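Local coordinates for protein endoglucanase (Clostridium thermocellum, PDB 2C4X) that probably acts as a cellulase of the cellulosome, seen here as its C-terminal PKD and CBM44 domains, the latter a carbohydrate-binding module that recognises beta-glucan chains including xyloglucan, at residues L138-S144 with G241-V247; P177-I181 with I233-D239. The protein carries 1 engineered substitution. All blocks are in the same frame, centred on the assembly; numbering follows the deposited sequence.

Contact 1 of 2, residues L138-S144 with G241-V247; sequences LKWTVTS and GEFTIYV
Two neighbouring antiparallel strands in one sheet of the CBM44 beta-sandwich pair in unbroken register, from Leu138 opposite Val247 to Ser144 opposite Gly241; their axes approach to 4.6 Å at 157°. Hydrogen-bonded pairs (Leu138-Val247, Trp140-Ile245, Val142-Phe243 and Ser144-Gly241) take turns with non-hydrogen-bonded ones. Trp140 N to Ile245 O is 2.7 Å, and Ile245 N to Trp140 O is 2.8 Å. Leu138, Trp140, Val142, Phe243, Ile245 and Val247 face the sandwich interior. There Phe243, with chi1 p, swings its ring across to the partner strand, where Val142 CB sits over its face, 3.9 Å from the centroid. Trp140 (chi1 t) packs against Ile245, with CE3 to CG2 at 3.8 Å. On the other face, extended Lys139 lies against Tyr246 (CG to CE2 3.6 Å) and reaches Glu129 in a salt bridge. Midway along that face, Thr141 and Thr244, both chi1 m, hydrogen-bond OG1 to OG1 at 3.0 Å.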
loop_
_atom_site.group_PDB
_atom_site.type_symbol
_atom_site.label_atom_id
_atom_site.label_comp_id
_atom_site.label_asym_id
_atom_site.label_seq_id
_atom_site.Cartn_x
_atom_site.Cartn_y
_atom_site.Cartn_z
ATOM N N LEU A 138 -8.373 6.706 -11.528
ATOM C CA LEU A 138 -9.179 7.908 -11.753
ATOM C C LEU A 138 -8.308 9.075 -12.184
ATOM O O LEU A 138 -7.146 9.194 -11.768
ATOM C CB LEU A 138 -9.987 8.289 -10.504
ATOM C CG LEU A 138 -11.093 7.333 -10.048
ATOM C CD1 LEU A 138 -11.873 7.912 -8.864
ATOM C CD2 LEU A 138 -12.038 6.972 -11.205
ATOM N N LYS A 139 -8.879 9.922 -13.034
ATOM C CA LYS A 139 -8.243 11.148 -13.469
ATOM C C LYS A 139 -9.173 12.283 -13.072
ATOM O O LYS A 139 -10.298 12.379 -13.568
ATOM C CB LYS A 139 -8.010 11.120 -14.980
ATOM C CG LYS A 139 -7.391 12.373 -15.563
ATOM C CD LYS A 139 -7.308 12.263 -17.081
ATOM C CE LYS A 139 -6.930 13.586 -17.708
ATOM N NZ LYS A 139 -6.709 13.472 -19.183
ATOM N N TRP A 140 -8.696 13.125 -12.167
ATOM C CA TRP A 140 -9.518 14.153 -11.540
ATOM C C TRP A 140 -8.981 15.521 -11.927
ATOM O O TRP A 140 -7.899 15.918 -11.495
ATOM C CB TRP A 140 -9.512 13.944 -10.020
ATOM C CG TRP A 140 -10.249 14.969 -9.162
ATOM C CD1 TRP A 140 -11.365 15.696 -9.492
ATOM C CD2 TRP A 140 -9.924 15.325 -7.807
ATOM N NE1 TRP A 140 -11.737 16.499 -8.427
ATOM C CE2 TRP A 140 -10.871 16.290 -7.384
ATOM C CE3 TRP A 140 -8.919 14.922 -6.911
ATOM C CZ2 TRP A 140 -10.838 16.866 -6.097
ATOM C CZ3 TRP A 140 -8.888 15.492 -5.628
ATOM C CH2 TRP A 140 -9.844 16.452 -5.235
ATOM N N THR A 141 -9.734 16.226 -12.763
ATOM C CA THR A 141 -9.308 17.535 -13.258
ATOM C C THR A 141 -10.098 18.645 -12.578
ATOM O O THR A 141 -11.325 18.680 -12.651
ATOM C CB THR A 141 -9.433 17.639 -14.802
ATOM O OG1 THR A 141 -8.755 16.533 -15.416
ATOM C CG2 THR A 141 -8.829 18.947 -15.318
ATOM N N VAL A 142 -9.372 19.541 -11.913
ATOM C CA VAL A 142 -9.968 20.640 -11.157
ATOM C C VAL A 142 -9.640 21.985 -11.798
ATOM O O VAL A 142 -8.479 22.277 -12.105
ATOM C CB VAL A 142 -9.482 20.645 -9.682
ATOM C CG1 VAL A 142 -10.111 21.813 -8.895
ATOM C CG2 VAL A 142 -9.775 19.310 -9.007
ATOM N N THR A 143 -10.680 22.789 -12.001
ATOM C CA THR A 143 -10.537 24.166 -12.449
ATOM C C THR A 143 -10.951 25.072 -11.293
ATOM O O THR A 143 -12.139 25.162 -10.953
ATOM C CB THR A 143 -11.400 24.440 -13.697
ATOM O OG1 THR A 143 -11.169 23.409 -14.663
ATOM C CG2 THR A 143 -11.065 25.802 -14.317
ATOM N N SER A 144 -9.970 25.707 -10.660
ATOM C CA SER A 144 -10.271 26.604 -9.557
ATOM C C SER A 144 -10.330 28.050 -10.015
ATOM O O SER A 144 -9.598 28.461 -10.922
ATOM C CB SER A 144 -9.306 26.423 -8.382
ATOM O OG SER A 144 -7.999 26.842 -8.699
ATOM N N GLY A 241 -6.614 28.458 -11.826
ATOM C CA GLY A 241 -5.808 27.485 -12.556
ATOM C C GLY A 241 -6.474 26.135 -12.724
ATOM O O GLY A 241 -7.409 25.794 -11.995
ATOM N N GLU A 242 -5.981 25.369 -13.692
ATOM C CA GLU A 242 -6.459 24.018 -13.945
ATOM C C GLU A 242 -5.334 23.015 -13.690
ATOM O O GLU A 242 -4.190 23.231 -14.109
ATOM C CB GLU A 242 -6.980 23.892 -15.378
ATOM C CG GLU A 242 -7.722 22.585 -15.676
ATOM C CD GLU A 242 -8.226 22.510 -17.119
ATOM O OE1 GLU A 242 -7.732 23.278 -17.977
ATOM O OE2 GLU A 242 -9.122 21.681 -17.399
ATOM N N PHE A 243 -5.664 21.935 -12.984
ATOM C CA PHE A 243 -4.698 20.894 -12.637
ATOM C C PHE A 243 -5.351 19.510 -12.589
ATOM O O PHE A 243 -6.566 19.387 -12.381
ATOM C CB PHE A 243 -3.986 21.219 -11.309
ATOM C CG PHE A 243 -4.918 21.391 -10.130
ATOM C CD1 PHE A 243 -5.509 22.626 -9.861
ATOM C CD2 PHE A 243 -5.188 20.327 -9.280
ATOM C CE1 PHE A 243 -6.365 22.792 -8.774
ATOM C CE2 PHE A 243 -6.044 20.480 -8.195
ATOM C CZ PHE A 243 -6.631 21.721 -7.937
ATOM N N THR A 244 -4.540 18.470 -12.773
ATOM C CA THR A 244 -5.055 17.108 -12.818
ATOM C C THR A 244 -4.379 16.202 -11.804
ATOM O O THR A 244 -3.153 16.044 -11.793
ATOM C CB THR A 244 -4.990 16.508 -14.254
ATOM O OG1 THR A 244 -5.850 17.267 -15.109
ATOM C CG2 THR A 244 -5.460 15.058 -14.260
ATOM N N ILE A 245 -5.207 15.620 -10.943
ATOM C CA ILE A 245 -4.761 14.673 -9.930
ATOM C C ILE A 245 -5.202 13.277 -10.350
ATOM O O ILE A 245 -6.280 13.107 -10.911
ATOM C CB ILE A 245 -5.321 15.068 -8.541
ATOM C CG1 ILE A 245 -4.544 16.272 -7.993
ATOM C CG2 ILE A 245 -5.281 13.896 -7.557
ATOM C CD1 ILE A 245 -5.315 17.101 -7.007
ATOM N N TYR A 246 -4.344 12.287 -10.106
ATOM C CA TYR A 246 -4.691 10.897 -10.360
ATOM C C TYR A 246 -4.829 10.151 -9.040
ATOM O O TYR A 246 -4.073 10.391 -8.095
ATOM C CB TYR A 246 -3.653 10.229 -11.264
ATOM C CG TYR A 246 -3.546 10.862 -12.633
ATOM C CD1 TYR A 246 -2.752 11.988 -12.839
ATOM C CD2 TYR A 246 -4.245 10.342 -13.719
ATOM C CE1 TYR A 246 -2.655 12.582 -14.096
ATOM C CE2 TYR A 246 -4.152 10.926 -14.979
ATOM C CZ TYR A 246 -3.352 12.045 -15.160
ATOM O OH TYR A 246 -3.243 12.629 -16.403
ATOM N N VAL A 247 -5.816 9.264 -8.984
ATOM C CA VAL A 247 -6.149 8.517 -7.771
ATOM C C VAL A 247 -6.378 7.061 -8.143
ATOM O O VAL A 247 -7.107 6.765 -9.088
ATOM C CB VAL A 247 -7.433 9.060 -7.081
ATOM C CG1 VAL A 247 -7.737 8.271 -5.810
ATOM C CG2 VAL A 247 -7.305 10.559 -6.774
#

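Contact 2 of 2, residues P177-I181 with I233-D239; sequences PIAAI and IQVQTID. With EDO (1,2-ethanediol), chain F.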
loop_
_atom_site.group_PDB
_atom_site.type_symbol
_atom_site.label_atom_id
_atom_site.label_comp_id
_atom_site.label_asym_id
_atom_site.label_seq_id
_atom_site.Cartn_x
_atom_site.Cartn_y
_atom_site.Cartn_z
ATOM N N PRO A 177 -2.222 25.399 -8.359
ATOM C CA PRO A 177 -2.679 26.438 -7.430
ATOM C C PRO A 177 -3.311 25.859 -6.159
ATOM O O PRO A 177 -4.443 26.215 -5.811
ATOM C CB PRO A 177 -3.730 27.186 -8.248
ATOM C CG PRO A 177 -4.306 26.147 -9.135
ATOM C CD PRO A 177 -3.155 25.240 -9.494
ATOM N N ILE A 178 -2.589 24.979 -5.472
ATOM C CA ILE A 178 -3.150 24.333 -4.286
ATOM C C ILE A 178 -2.307 24.579 -3.034
ATOM O O ILE A 178 -1.077 24.711 -3.115
ATOM C CB ILE A 178 -3.448 22.806 -4.513
ATOM C CG1 ILE A 178 -2.249 21.926 -4.181
ATOM C CG2 ILE A 178 -3.891 22.531 -5.950
ATOM C CD1 ILE A 178 -2.655 20.513 -3.780
ATOM N N ALA A 179 -2.984 24.665 -1.889
ATOM C CA ALA A 179 -2.333 24.871 -0.599
ATOM C C ALA A 179 -2.091 23.536 0.095
ATOM O O ALA A 179 -1.040 23.309 0.700
ATOM C CB ALA A 179 -3.189 25.769 0.278
ATOM N N ALA A 180 -3.079 22.654 -0.002
ATOM C CA ALA A 180 -3.071 21.392 0.716
ATOM C C ALA A 180 -3.953 20.373 0.021
ATOM O O ALA A 180 -4.810 20.718 -0.797
ATOM C CB ALA A 180 -3.550 21.596 2.159
ATOM N N ILE A 181 -3.726 19.115 0.364
ATOM C CA ILE A 181 -4.538 18.011 -0.103
ATOM C C ILE A 181 -4.764 17.086 1.094
ATOM O O ILE A 181 -3.900 16.974 1.968
ATOM C CB ILE A 181 -3.850 17.293 -1.302
ATOM C CG1 ILE A 181 -4.785 16.271 -1.947
ATOM C CG2 ILE A 181 -2.499 16.678 -0.892
ATOM C CD1 ILE A 181 -4.384 15.895 -3.364
ATOM N N ILE A 233 -11.151 12.641 -1.218
ATOM C CA ILE A 233 -9.974 13.474 -1.178
ATOM C C ILE A 233 -10.419 14.916 -1.377
ATOM O O ILE A 233 -11.212 15.215 -2.280
ATOM C CB ILE A 233 -8.930 13.050 -2.243
ATOM C CG1 ILE A 233 -8.516 11.593 -2.022
ATOM C CG2 ILE A 233 -7.704 13.974 -2.197
ATOM C CD1 ILE A 233 -7.989 10.932 -3.255
ATOM N N GLN A 234 -9.924 15.788 -0.506
ATOM C CA GLN A 234 -10.197 17.213 -0.592
ATOM C C GLN A 234 -8.917 17.965 -0.963
ATOM O O GLN A 234 -7.837 17.676 -0.436
ATOM C CB GLN A 234 -10.744 17.739 0.734
ATOM C CG GLN A 234 -11.258 19.165 0.664
ATOM C CD GLN A 234 -11.771 19.681 1.992
ATOM O OE1 GLN A 234 -10.996 19.997 2.888
ATOM N NE2 GLN A 234 -13.090 19.796 2.111
ATOM N N VAL A 235 -9.058 18.930 -1.869
ATOM C CA VAL A 235 -7.972 19.846 -2.217
ATOM C C VAL A 235 -8.369 21.282 -1.864
ATOM O O VAL A 235 -9.487 21.703 -2.146
ATOM C CB VAL A 235 -7.606 19.747 -3.720
ATOM C CG1 VAL A 235 -6.582 20.777 -4.089
ATOM C CG2 VAL A 235 -7.041 18.394 -4.020
ATOM N N GLN A 236 -7.455 22.015 -1.227
ATOM C CA GLN A 236 -7.644 23.442 -0.991
ATOM C C GLN A 236 -6.921 24.218 -2.085
ATOM O O GLN A 236 -5.715 24.056 -2.281
ATOM C CB GLN A 236 -7.136 23.856 0.400
ATOM C CG GLN A 236 -7.437 25.313 0.776
ATOM C CD GLN A 236 -6.517 25.864 1.862
ATOM O OE1 GLN A 236 -6.020 25.127 2.716
ATOM N NE2 GLN A 236 -6.293 27.173 1.833
ATOM N N THR A 237 -7.664 25.055 -2.800
ATOM C CA THR A 237 -7.097 25.854 -3.877
ATOM C C THR A 237 -6.859 27.290 -3.404
ATOM O O THR A 237 -7.612 27.809 -2.573
ATOM C CB THR A 237 -7.985 25.834 -5.137
ATOM O OG1 THR A 237 -9.262 26.416 -4.841
ATOM C CG2 THR A 237 -8.179 24.387 -5.637
ATOM N N ILE A 238 -5.803 27.911 -3.922
ATOM C CA ILE A 238 -5.396 29.242 -3.469
ATOM C C ILE A 238 -5.393 30.303 -4.564
ATOM O O ILE A 238 -5.315 31.499 -4.273
ATOM C CB ILE A 238 -4.030 29.221 -2.742
ATOM C CG1 ILE A 238 -3.013 28.374 -3.517
ATOM C CG2 ILE A 238 -4.218 28.714 -1.312
ATOM C CD1 ILE A 238 -1.590 28.917 -3.467
ATOM N N ASP A 239 -5.479 29.861 -5.816
ATOM C CA ASP A 239 -5.503 30.767 -6.964
ATOM C C ASP A 239 -6.261 30.137 -8.132
ATOM O O ASP A 239 -6.670 28.973 -8.057
ATOM C CB ASP A 239 -4.074 31.127 -7.388
ATOM C CG ASP A 239 -3.982 32.485 -8.084
ATOM O OD1 ASP A 239 -5.028 33.116 -8.372
ATOM O OD2 ASP A 239 -2.844 32.926 -8.343
HETATM C C1 EDO F . -16.703 18.584 1.941
HETATM O O1 EDO F . -17.031 17.297 1.408
HETATM C C2 EDO F . -16.349 18.454 3.415
HETATM O O2 EDO F . -15.664 19.640 3.842
#
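A beta bulge at Ala179-Ala180 interrupts this antiparallel pairing at the end of the sandwich sheet opposite that of contact 1. Ile178 pairs with Thr237 and Ile181 with Val235, both non-hydrogen-bonded, so two residues, Ala179 and Ala180, stand against the single Gln236. Ala179 takes an almost helical backbone conformation (phi/psi -95/-41) and Ala180 an extended one (-156/162); the near-helical turn at Ala179 accommodates the extra residue, and the chain turns a corner here. Three backbone hydrogen bonds hold the strands: Ile238 N to Pro177 O (2.9 Å), Ala179 N to Gln236 O (2.8 Å) and Gln236 N to Ala180 O (3.0 Å). Ala180 N, buried here, finds no partner. Because the bulge absorbs one residue, Ile178 and Ile181 both face the interior and close round Val235: Ile178 CG2 lies 3.7 Å from Val235 CG1, and Ile181 CD1 3.7 Å from Val235 CG2. Ile181 CG1 also meets Ile233 CG2 at 3.7 Å. Nearer the surface, Ala179 CB rests on Ile238 CG2 (3.5 Å). Gln234 accepts a hydrogen bond from Gln182 through OE1, and its NE2 makes a weak one to O2 of an ethanediol, probably from the crystallisation liquor, at 3.1 Å. Strand 229-238 is flanked by strands 148-155 and 178-187, the latter followed by the outermost strand 198-203, while Ile170 and Ile172 of strand 165-172 meet Ile181 from the facing sheet.

How the contacts relate
The contacts belong to the two facing sheets of one beta-sandwich, their centres 11 Å apart, and the chain passes directly from strand 229-238 of contact 2 to strand 241-251 of contact 1. Both strand pairs turn an apolar face inward and mesh there: Phe243 CZ comes 3.5 Å from Ile178 CG2, and Phe243 CD1 3.5 Å from Pro177 CD. Trp140 packs against backbone instead, its CH2 3.5 Å from Ile233 O. At the crossing between sheets, Ser144 OG and Asp239 O, 2.6 Å apart, probably form a hydrogen bond. Contact 1 is the more regular pairing, with aromatic packing inside and a polar outer face; contact 2 is shorter, bulged and aliphatic, with more exposed residues.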